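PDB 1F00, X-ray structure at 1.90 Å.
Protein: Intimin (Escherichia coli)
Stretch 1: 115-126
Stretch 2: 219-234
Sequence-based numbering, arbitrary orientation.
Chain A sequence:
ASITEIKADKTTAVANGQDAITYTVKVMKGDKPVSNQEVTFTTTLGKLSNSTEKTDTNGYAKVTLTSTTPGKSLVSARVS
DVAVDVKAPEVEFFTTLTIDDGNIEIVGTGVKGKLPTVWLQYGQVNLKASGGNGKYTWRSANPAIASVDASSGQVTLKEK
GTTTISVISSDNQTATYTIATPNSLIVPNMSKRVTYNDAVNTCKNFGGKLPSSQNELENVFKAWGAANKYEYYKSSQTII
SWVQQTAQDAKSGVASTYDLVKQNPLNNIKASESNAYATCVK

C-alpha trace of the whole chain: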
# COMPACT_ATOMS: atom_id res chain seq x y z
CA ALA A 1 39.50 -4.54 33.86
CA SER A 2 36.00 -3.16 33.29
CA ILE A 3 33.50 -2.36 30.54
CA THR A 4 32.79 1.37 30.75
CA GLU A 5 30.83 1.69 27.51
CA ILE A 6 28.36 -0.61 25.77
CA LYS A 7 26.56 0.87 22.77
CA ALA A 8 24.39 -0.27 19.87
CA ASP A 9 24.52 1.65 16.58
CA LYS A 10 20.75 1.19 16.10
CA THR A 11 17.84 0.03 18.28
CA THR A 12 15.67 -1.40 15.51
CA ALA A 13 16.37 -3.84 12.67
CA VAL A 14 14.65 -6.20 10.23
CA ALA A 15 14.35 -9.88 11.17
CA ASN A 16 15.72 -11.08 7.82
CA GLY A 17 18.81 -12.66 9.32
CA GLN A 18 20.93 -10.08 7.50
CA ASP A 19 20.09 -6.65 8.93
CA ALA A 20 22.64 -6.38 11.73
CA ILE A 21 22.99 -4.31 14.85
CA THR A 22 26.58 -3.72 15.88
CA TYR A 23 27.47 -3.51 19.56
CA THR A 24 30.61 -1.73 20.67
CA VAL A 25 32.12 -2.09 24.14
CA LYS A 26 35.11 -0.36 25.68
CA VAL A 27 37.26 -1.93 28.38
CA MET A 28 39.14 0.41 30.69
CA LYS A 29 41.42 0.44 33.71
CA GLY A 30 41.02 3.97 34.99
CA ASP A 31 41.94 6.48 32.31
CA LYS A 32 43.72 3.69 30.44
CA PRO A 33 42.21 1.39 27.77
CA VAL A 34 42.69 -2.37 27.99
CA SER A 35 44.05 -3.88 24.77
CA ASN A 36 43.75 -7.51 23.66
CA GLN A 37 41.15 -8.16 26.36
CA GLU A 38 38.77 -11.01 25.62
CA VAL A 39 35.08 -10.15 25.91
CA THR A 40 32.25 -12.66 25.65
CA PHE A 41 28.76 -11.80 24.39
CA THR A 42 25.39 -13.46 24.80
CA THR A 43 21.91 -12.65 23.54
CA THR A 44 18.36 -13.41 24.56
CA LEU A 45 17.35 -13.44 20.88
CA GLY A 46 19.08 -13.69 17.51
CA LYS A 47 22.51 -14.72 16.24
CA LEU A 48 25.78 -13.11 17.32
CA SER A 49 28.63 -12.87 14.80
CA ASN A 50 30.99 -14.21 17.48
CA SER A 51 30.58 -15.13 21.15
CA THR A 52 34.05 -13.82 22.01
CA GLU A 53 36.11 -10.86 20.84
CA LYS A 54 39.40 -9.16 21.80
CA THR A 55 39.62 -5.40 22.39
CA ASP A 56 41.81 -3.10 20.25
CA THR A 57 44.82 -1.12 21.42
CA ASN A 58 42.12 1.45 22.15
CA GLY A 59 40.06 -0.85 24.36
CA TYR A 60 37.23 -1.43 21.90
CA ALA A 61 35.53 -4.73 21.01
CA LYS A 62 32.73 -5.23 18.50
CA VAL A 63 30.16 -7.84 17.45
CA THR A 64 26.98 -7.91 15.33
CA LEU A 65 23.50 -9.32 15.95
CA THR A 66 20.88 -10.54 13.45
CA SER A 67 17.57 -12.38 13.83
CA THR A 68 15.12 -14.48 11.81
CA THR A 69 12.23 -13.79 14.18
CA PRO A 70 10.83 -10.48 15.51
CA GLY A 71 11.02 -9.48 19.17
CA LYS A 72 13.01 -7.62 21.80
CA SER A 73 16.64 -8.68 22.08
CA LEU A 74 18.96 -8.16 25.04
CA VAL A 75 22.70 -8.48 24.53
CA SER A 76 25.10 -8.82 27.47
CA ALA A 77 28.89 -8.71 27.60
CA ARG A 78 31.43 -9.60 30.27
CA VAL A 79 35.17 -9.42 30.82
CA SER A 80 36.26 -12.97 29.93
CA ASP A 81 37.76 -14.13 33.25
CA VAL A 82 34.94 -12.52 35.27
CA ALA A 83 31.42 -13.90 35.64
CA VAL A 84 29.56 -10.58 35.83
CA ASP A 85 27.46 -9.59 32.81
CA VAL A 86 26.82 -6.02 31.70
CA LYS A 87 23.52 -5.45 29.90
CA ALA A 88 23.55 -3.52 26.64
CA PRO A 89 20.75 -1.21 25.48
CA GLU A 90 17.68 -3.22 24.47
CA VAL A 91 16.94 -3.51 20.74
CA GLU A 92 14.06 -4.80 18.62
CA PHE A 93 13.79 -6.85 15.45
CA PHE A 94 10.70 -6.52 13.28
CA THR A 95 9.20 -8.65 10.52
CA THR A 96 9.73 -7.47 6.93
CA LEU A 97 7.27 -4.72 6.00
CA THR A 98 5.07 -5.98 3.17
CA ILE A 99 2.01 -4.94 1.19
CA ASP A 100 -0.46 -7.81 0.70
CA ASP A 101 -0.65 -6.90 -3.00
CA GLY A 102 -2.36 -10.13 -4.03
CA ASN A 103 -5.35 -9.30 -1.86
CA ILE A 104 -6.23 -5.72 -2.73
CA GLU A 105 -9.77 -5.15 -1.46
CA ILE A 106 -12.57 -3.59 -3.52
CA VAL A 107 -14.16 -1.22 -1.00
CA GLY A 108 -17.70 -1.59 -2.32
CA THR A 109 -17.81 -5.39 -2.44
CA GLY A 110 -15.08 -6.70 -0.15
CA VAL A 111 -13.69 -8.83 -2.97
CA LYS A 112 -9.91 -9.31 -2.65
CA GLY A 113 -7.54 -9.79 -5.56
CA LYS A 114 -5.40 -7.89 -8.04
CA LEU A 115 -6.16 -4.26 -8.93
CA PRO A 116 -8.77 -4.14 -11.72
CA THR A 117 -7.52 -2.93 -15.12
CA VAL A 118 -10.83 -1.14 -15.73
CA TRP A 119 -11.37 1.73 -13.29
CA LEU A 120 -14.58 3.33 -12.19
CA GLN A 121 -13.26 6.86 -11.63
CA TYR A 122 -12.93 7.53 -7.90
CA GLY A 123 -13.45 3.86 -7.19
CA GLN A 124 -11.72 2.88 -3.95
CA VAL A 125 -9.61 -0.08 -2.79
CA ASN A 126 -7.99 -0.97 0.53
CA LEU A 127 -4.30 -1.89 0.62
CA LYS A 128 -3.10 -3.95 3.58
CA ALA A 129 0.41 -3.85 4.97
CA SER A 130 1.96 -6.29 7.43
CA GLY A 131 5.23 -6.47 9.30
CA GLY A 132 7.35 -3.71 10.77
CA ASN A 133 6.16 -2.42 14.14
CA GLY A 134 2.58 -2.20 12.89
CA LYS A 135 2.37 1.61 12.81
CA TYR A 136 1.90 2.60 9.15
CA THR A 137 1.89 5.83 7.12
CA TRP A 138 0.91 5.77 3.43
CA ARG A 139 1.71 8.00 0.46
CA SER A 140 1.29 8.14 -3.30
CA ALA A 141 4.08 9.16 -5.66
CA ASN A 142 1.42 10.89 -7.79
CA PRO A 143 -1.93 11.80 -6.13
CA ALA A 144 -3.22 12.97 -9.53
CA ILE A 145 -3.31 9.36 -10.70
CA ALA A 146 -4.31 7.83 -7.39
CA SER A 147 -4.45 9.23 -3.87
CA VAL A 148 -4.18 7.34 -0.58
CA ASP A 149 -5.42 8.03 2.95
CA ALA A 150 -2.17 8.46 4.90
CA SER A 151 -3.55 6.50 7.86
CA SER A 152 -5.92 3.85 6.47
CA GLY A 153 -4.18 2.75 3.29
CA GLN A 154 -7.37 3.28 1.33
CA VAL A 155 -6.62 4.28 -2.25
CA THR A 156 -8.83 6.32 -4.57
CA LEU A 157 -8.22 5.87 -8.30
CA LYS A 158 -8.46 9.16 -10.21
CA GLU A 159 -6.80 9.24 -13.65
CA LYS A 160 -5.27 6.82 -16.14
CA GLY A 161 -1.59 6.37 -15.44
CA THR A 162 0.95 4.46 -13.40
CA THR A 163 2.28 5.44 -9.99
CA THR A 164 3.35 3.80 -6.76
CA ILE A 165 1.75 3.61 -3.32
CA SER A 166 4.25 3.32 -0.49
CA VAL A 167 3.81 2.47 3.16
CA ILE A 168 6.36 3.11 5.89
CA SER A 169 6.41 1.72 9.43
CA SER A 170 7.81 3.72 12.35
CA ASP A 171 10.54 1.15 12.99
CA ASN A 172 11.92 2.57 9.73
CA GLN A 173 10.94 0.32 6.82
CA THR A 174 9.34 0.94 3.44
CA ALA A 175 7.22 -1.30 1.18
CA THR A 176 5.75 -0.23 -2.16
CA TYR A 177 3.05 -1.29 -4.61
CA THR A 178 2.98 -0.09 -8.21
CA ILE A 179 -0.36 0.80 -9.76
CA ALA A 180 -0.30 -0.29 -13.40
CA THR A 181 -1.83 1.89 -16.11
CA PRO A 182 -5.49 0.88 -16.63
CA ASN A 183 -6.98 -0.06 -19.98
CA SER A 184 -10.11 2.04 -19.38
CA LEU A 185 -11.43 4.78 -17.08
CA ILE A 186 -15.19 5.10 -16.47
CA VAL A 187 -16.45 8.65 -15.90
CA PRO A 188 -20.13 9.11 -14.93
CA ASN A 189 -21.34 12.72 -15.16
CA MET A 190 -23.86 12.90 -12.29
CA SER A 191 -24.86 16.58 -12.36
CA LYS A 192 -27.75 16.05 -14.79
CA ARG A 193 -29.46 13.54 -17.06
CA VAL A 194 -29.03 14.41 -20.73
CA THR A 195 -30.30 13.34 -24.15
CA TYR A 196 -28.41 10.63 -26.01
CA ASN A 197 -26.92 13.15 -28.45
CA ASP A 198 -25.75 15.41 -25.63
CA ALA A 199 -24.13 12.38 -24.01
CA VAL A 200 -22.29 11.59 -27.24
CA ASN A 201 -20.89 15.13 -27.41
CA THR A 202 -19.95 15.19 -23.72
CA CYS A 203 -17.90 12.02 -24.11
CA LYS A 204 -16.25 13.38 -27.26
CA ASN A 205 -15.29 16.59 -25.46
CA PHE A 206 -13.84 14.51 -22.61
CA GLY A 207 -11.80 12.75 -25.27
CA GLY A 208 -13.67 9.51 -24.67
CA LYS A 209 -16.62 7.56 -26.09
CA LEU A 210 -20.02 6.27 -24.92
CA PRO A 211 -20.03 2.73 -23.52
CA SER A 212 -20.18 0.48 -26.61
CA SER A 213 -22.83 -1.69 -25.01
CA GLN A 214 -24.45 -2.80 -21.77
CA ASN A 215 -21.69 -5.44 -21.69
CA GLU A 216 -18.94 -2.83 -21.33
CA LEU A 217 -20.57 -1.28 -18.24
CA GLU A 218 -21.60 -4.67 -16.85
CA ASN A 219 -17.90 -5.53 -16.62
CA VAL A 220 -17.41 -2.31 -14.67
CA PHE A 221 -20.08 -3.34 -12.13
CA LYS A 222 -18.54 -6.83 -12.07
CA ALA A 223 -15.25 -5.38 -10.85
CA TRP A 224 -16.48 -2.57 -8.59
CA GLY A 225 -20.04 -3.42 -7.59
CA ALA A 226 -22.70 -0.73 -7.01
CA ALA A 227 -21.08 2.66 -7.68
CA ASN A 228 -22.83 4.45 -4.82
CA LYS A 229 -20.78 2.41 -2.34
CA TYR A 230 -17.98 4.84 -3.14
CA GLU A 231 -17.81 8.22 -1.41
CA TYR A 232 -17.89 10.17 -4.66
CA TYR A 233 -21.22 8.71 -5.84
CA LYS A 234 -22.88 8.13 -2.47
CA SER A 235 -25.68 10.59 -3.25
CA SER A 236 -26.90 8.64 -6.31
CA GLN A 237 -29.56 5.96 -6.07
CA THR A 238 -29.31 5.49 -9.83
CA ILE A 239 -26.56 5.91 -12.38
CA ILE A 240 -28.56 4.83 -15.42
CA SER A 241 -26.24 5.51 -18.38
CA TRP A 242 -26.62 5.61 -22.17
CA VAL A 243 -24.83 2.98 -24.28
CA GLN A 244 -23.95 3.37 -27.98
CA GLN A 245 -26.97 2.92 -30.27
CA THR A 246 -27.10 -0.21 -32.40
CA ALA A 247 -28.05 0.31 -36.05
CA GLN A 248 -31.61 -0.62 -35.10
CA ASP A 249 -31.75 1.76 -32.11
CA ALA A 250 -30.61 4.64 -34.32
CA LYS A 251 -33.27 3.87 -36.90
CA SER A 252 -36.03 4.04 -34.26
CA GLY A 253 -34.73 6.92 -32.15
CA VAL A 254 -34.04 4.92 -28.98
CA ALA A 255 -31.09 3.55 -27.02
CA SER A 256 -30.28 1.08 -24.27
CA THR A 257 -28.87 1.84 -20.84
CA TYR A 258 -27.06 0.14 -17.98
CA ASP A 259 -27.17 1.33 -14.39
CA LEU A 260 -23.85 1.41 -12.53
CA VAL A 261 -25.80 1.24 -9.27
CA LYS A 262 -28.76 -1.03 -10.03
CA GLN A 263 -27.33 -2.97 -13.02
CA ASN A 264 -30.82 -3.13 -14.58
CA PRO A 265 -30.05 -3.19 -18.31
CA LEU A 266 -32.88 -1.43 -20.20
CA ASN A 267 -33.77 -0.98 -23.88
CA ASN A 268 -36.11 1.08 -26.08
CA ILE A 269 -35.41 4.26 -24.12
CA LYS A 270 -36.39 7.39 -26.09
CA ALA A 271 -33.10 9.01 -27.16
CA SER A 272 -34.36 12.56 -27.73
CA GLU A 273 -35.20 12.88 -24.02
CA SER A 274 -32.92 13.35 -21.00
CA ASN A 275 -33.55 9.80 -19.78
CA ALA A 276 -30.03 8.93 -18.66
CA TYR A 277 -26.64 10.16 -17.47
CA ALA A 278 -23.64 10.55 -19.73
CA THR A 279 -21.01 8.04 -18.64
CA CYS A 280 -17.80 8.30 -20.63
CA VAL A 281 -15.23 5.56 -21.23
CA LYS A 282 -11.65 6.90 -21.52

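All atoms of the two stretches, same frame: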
# COMPACT_ATOMS: atom_id res chain seq x y z
N LEU A 115 -5.49 -5.52 -8.62
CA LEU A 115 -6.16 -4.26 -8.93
C LEU A 115 -6.81 -4.39 -10.30
O LEU A 115 -6.16 -4.79 -11.26
CB LEU A 115 -5.14 -3.12 -8.97
CG LEU A 115 -5.78 -1.74 -9.19
CD1 LEU A 115 -6.45 -1.30 -7.89
CD2 LEU A 115 -4.73 -0.74 -9.61
N PRO A 116 -8.10 -4.04 -10.42
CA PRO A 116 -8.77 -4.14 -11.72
C PRO A 116 -8.05 -3.28 -12.76
O PRO A 116 -7.40 -2.29 -12.41
CB PRO A 116 -10.18 -3.62 -11.43
CG PRO A 116 -10.38 -3.97 -9.98
CD PRO A 116 -9.04 -3.60 -9.37
N THR A 117 -8.15 -3.67 -14.03
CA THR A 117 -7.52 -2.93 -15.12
C THR A 117 -8.53 -2.01 -15.79
O THR A 117 -8.22 -1.35 -16.79
CB THR A 117 -6.92 -3.87 -16.17
OG1 THR A 117 -7.95 -4.72 -16.68
CG2 THR A 117 -5.81 -4.70 -15.55
N VAL A 118 -9.75 -2.00 -15.25
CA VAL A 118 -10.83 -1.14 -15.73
C VAL A 118 -11.22 -0.38 -14.46
O VAL A 118 -11.62 -0.98 -13.46
CB VAL A 118 -12.04 -1.95 -16.24
CG1 VAL A 118 -13.13 -1.01 -16.72
CG2 VAL A 118 -11.60 -2.85 -17.38
N TRP A 119 -11.08 0.94 -14.49
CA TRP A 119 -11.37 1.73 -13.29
C TRP A 119 -12.58 2.62 -13.31
O TRP A 119 -12.72 3.47 -14.19
CB TRP A 119 -10.20 2.66 -12.95
CG TRP A 119 -8.86 2.05 -12.74
CD1 TRP A 119 -8.54 0.73 -12.66
CD2 TRP A 119 -7.64 2.78 -12.56
NE1 TRP A 119 -7.18 0.59 -12.44
CE2 TRP A 119 -6.61 1.83 -12.37
CE3 TRP A 119 -7.32 4.14 -12.53
CZ2 TRP A 119 -5.27 2.20 -12.17
CZ3 TRP A 119 -5.99 4.51 -12.33
CH2 TRP A 119 -4.99 3.54 -12.15
N LEU A 120 -13.45 2.44 -12.33
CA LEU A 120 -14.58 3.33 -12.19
C LEU A 120 -13.84 4.54 -11.60
O LEU A 120 -13.11 4.38 -10.62
CB LEU A 120 -15.57 2.79 -11.16
CG LEU A 120 -16.70 3.73 -10.72
CD1 LEU A 120 -17.56 4.10 -11.92
CD2 LEU A 120 -17.54 3.05 -9.64
N GLN A 121 -13.97 5.72 -12.19
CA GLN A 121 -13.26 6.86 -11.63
C GLN A 121 -13.68 7.10 -10.19
O GLN A 121 -14.87 7.11 -9.88
CB GLN A 121 -13.50 8.14 -12.44
CG GLN A 121 -12.53 9.25 -12.04
CD GLN A 121 -12.71 10.55 -12.81
OE1 GLN A 121 -11.75 11.25 -13.10
NE2 GLN A 121 -13.96 10.90 -13.11
N TYR A 122 -12.70 7.29 -9.32
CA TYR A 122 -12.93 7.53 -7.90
C TYR A 122 -13.37 6.26 -7.18
O TYR A 122 -13.91 6.32 -6.08
CB TYR A 122 -13.94 8.67 -7.71
CG TYR A 122 -13.45 9.95 -8.34
CD1 TYR A 122 -14.28 10.72 -9.16
CD2 TYR A 122 -12.12 10.36 -8.18
CE1 TYR A 122 -13.80 11.86 -9.80
CE2 TYR A 122 -11.63 11.50 -8.82
CZ TYR A 122 -12.47 12.24 -9.63
OH TYR A 122 -11.99 13.36 -10.26
N GLY A 123 -13.15 5.12 -7.82
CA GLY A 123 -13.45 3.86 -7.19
C GLY A 123 -12.41 3.77 -6.09
O GLY A 123 -11.36 4.43 -6.18
N GLN A 124 -12.66 2.98 -5.05
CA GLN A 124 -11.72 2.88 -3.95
C GLN A 124 -11.36 1.44 -3.56
O GLN A 124 -12.20 0.55 -3.57
CB GLN A 124 -12.28 3.62 -2.74
CG GLN A 124 -12.49 5.10 -2.99
CD GLN A 124 -13.29 5.78 -1.90
OE1 GLN A 124 -14.44 5.41 -1.64
NE2 GLN A 124 -12.69 6.77 -1.26
N VAL A 125 -10.09 1.24 -3.21
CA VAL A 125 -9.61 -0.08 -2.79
C VAL A 125 -8.80 0.06 -1.51
O VAL A 125 -8.23 1.13 -1.24
CB VAL A 125 -8.73 -0.75 -3.88
CG1 VAL A 125 -9.51 -0.86 -5.17
CG2 VAL A 125 -7.44 0.04 -4.09
N ASN A 126 -8.76 -1.00 -0.71
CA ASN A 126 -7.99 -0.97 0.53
C ASN A 126 -6.72 -1.80 0.38
O ASN A 126 -6.77 -2.97 -0.00
CB ASN A 126 -8.80 -1.53 1.70
CG ASN A 126 -9.98 -0.64 2.09
OD1 ASN A 126 -9.88 0.58 2.09
ND2 ASN A 126 -11.10 -1.27 2.44
N ASN A 219 -19.22 -5.11 -17.09
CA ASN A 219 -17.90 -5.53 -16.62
C ASN A 219 -17.38 -4.56 -15.56
O ASN A 219 -16.62 -4.95 -14.67
CB ASN A 219 -16.93 -5.66 -17.79
CG ASN A 219 -17.11 -6.97 -18.55
OD1 ASN A 219 -17.12 -8.05 -17.94
ND2 ASN A 219 -17.27 -6.89 -19.86
N VAL A 220 -17.81 -3.31 -15.65
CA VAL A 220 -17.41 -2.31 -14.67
C VAL A 220 -18.05 -2.67 -13.32
O VAL A 220 -17.38 -2.68 -12.29
CB VAL A 220 -17.89 -0.90 -15.09
CG1 VAL A 220 -17.53 0.12 -14.01
CG2 VAL A 220 -17.24 -0.51 -16.43
N PHE A 221 -19.35 -2.96 -13.34
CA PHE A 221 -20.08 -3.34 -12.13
C PHE A 221 -19.49 -4.64 -11.57
O PHE A 221 -19.36 -4.81 -10.36
CB PHE A 221 -21.56 -3.55 -12.45
CG PHE A 221 -22.41 -3.87 -11.25
CD1 PHE A 221 -22.95 -2.86 -10.47
CD2 PHE A 221 -22.62 -5.19 -10.87
CE1 PHE A 221 -23.70 -3.16 -9.32
CE2 PHE A 221 -23.36 -5.51 -9.72
CZ PHE A 221 -23.90 -4.49 -8.95
N LYS A 222 -19.13 -5.55 -12.46
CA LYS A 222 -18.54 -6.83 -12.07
C LYS A 222 -17.30 -6.62 -11.21
O LYS A 222 -17.10 -7.29 -10.19
CB LYS A 222 -18.16 -7.62 -13.33
CG LYS A 222 -17.58 -9.00 -13.05
CD LYS A 222 -17.12 -9.68 -14.34
CE LYS A 222 -18.25 -9.73 -15.38
NZ LYS A 222 -19.48 -10.41 -14.87
N ALA A 223 -16.47 -5.66 -11.60
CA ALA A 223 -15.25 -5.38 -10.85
C ALA A 223 -15.45 -4.51 -9.61
O ALA A 223 -14.85 -4.79 -8.57
CB ALA A 223 -14.22 -4.72 -11.78
N TRP A 224 -16.28 -3.48 -9.71
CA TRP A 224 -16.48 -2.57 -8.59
C TRP A 224 -17.77 -2.67 -7.78
O TRP A 224 -17.83 -2.14 -6.67
CB TRP A 224 -16.34 -1.13 -9.09
CG TRP A 224 -15.01 -0.89 -9.70
CD1 TRP A 224 -14.68 -1.03 -11.02
CD2 TRP A 224 -13.81 -0.58 -9.01
NE1 TRP A 224 -13.32 -0.83 -11.19
CE2 TRP A 224 -12.77 -0.55 -9.96
CE3 TRP A 224 -13.50 -0.32 -7.66
CZ2 TRP A 224 -11.44 -0.27 -9.62
CZ3 TRP A 224 -12.18 -0.05 -7.32
CH2 TRP A 224 -11.17 -0.03 -8.30
N GLY A 225 -18.78 -3.33 -8.31
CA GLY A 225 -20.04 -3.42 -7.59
C GLY A 225 -20.78 -2.09 -7.69
O GLY A 225 -20.33 -1.18 -8.39
N ALA A 226 -21.90 -1.96 -6.98
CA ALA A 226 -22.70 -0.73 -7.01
C ALA A 226 -21.85 0.53 -6.78
O ALA A 226 -21.20 0.67 -5.75
CB ALA A 226 -23.80 -0.81 -5.96
N ALA A 227 -21.87 1.44 -7.75
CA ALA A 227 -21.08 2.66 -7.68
C ALA A 227 -21.31 3.54 -6.46
O ALA A 227 -20.37 4.18 -5.98
CB ALA A 227 -21.28 3.50 -8.94
N ASN A 228 -22.54 3.59 -5.96
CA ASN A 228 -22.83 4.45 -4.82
C ASN A 228 -22.28 3.95 -3.48
O ASN A 228 -22.63 4.47 -2.43
CB ASN A 228 -24.33 4.72 -4.71
CG ASN A 228 -25.15 3.48 -4.48
OD1 ASN A 228 -26.35 3.56 -4.20
ND2 ASN A 228 -24.53 2.31 -4.59
N LYS A 229 -21.42 2.94 -3.54
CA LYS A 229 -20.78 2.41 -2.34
C LYS A 229 -19.52 3.24 -2.14
O LYS A 229 -18.90 3.22 -1.08
CB LYS A 229 -20.40 0.94 -2.53
CG LYS A 229 -21.57 -0.01 -2.37
CD LYS A 229 -22.07 -0.02 -0.94
CE LYS A 229 -23.24 -0.98 -0.78
NZ LYS A 229 -22.91 -2.32 -1.34
N TYR A 230 -19.15 3.98 -3.18
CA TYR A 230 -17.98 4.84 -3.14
C TYR A 230 -18.37 6.27 -2.80
O TYR A 230 -19.34 6.81 -3.32
CB TYR A 230 -17.24 4.76 -4.48
CG TYR A 230 -16.85 3.33 -4.80
CD1 TYR A 230 -17.65 2.54 -5.62
CD2 TYR A 230 -15.75 2.74 -4.17
CE1 TYR A 230 -17.37 1.18 -5.80
CE2 TYR A 230 -15.47 1.38 -4.34
CZ TYR A 230 -16.29 0.61 -5.15
OH TYR A 230 -16.03 -0.73 -5.27
N GLU A 231 -17.59 6.86 -1.90
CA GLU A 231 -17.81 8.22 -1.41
C GLU A 231 -18.28 9.21 -2.46
O GLU A 231 -19.26 9.92 -2.27
CB GLU A 231 -16.51 8.72 -0.77
CG GLU A 231 -16.59 10.09 -0.12
CD GLU A 231 -17.63 10.15 0.98
OE1 GLU A 231 -17.81 9.14 1.69
OE2 GLU A 231 -18.27 11.22 1.14
N TYR A 232 -17.57 9.25 -3.59
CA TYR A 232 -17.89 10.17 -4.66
C TYR A 232 -19.31 10.09 -5.21
O TYR A 232 -19.89 11.10 -5.57
CB TYR A 232 -16.90 9.99 -5.81
CG TYR A 232 -17.05 11.01 -6.92
CD1 TYR A 232 -16.50 12.29 -6.80
CD2 TYR A 232 -17.71 10.69 -8.10
CE1 TYR A 232 -16.61 13.22 -7.84
CE2 TYR A 232 -17.83 11.61 -9.14
CZ TYR A 232 -17.27 12.86 -9.01
OH TYR A 232 -17.35 13.75 -10.06
N TYR A 233 -19.87 8.88 -5.29
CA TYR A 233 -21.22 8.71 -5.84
C TYR A 233 -22.27 8.35 -4.79
O TYR A 233 -23.38 7.95 -5.13
CB TYR A 233 -21.22 7.60 -6.91
CG TYR A 233 -20.13 7.71 -7.96
CD1 TYR A 233 -18.89 7.10 -7.78
CD2 TYR A 233 -20.35 8.41 -9.15
CE1 TYR A 233 -17.89 7.18 -8.75
CE2 TYR A 233 -19.36 8.50 -10.13
CZ TYR A 233 -18.13 7.88 -9.92
OH TYR A 233 -17.15 7.98 -10.89
N LYS A 234 -21.93 8.51 -3.51
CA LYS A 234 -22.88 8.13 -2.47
C LYS A 234 -24.27 8.76 -2.55
O LYS A 234 -25.23 8.16 -2.09
CB LYS A 234 -22.27 8.37 -1.08
CG LYS A 234 -22.05 9.82 -0.70
CD LYS A 234 -21.53 9.90 0.74
CE LYS A 234 -21.34 11.34 1.18
NZ LYS A 234 -20.79 11.42 2.57
O HOH W 1 -15.02 7.95 -4.02

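Pro116 points toward the helix of stretch 2. Its CB lies 4.2 Å from Ala223 CB and its CG 3.9 Å from Trp224 CZ2, so a compact ring meets a small methyl group and part of the indole, all of the same apolar character. Val118 also points toward the helix, with CG1 4.2 Å from Val220 CG2. Its backbone O accepts a nearly linear hydrogen bond from Trp224 NE1 (2.8 Å), which satisfies the polar atom of a buried indole. Trp119 points away, and its NE1 bonds to Pro116 O (2.9 Å) within its own stretch.

Leu120 is buried. Its CB sits over the face of the five-membered ring of Trp224, while CD2 reaches Ala227 CB at 3.8 Å and Tyr230 CD1 at 4.1 Å. A type II turn follows, from Leu120 to Gly123. Here Tyr233 OH donates to Gln121 O (2.6 Å). The Tyr122 ring packs obliquely on Tyr232, with CD1 3.6 Å from CG. A water links Tyr122 O to Tyr232 N, 2.9 Å from each.

Gly123 CA lies over the Tyr230 ring. A CB here would come tightly against Trp224 CE3, so glycine suits the site. Gln124 OE1 accepts a weak hydrogen bond from Glu231 N (3.5 Å). Val125 CG1 packs 3.5 Å from Trp224 CZ3. In total, 853 Å² is buried.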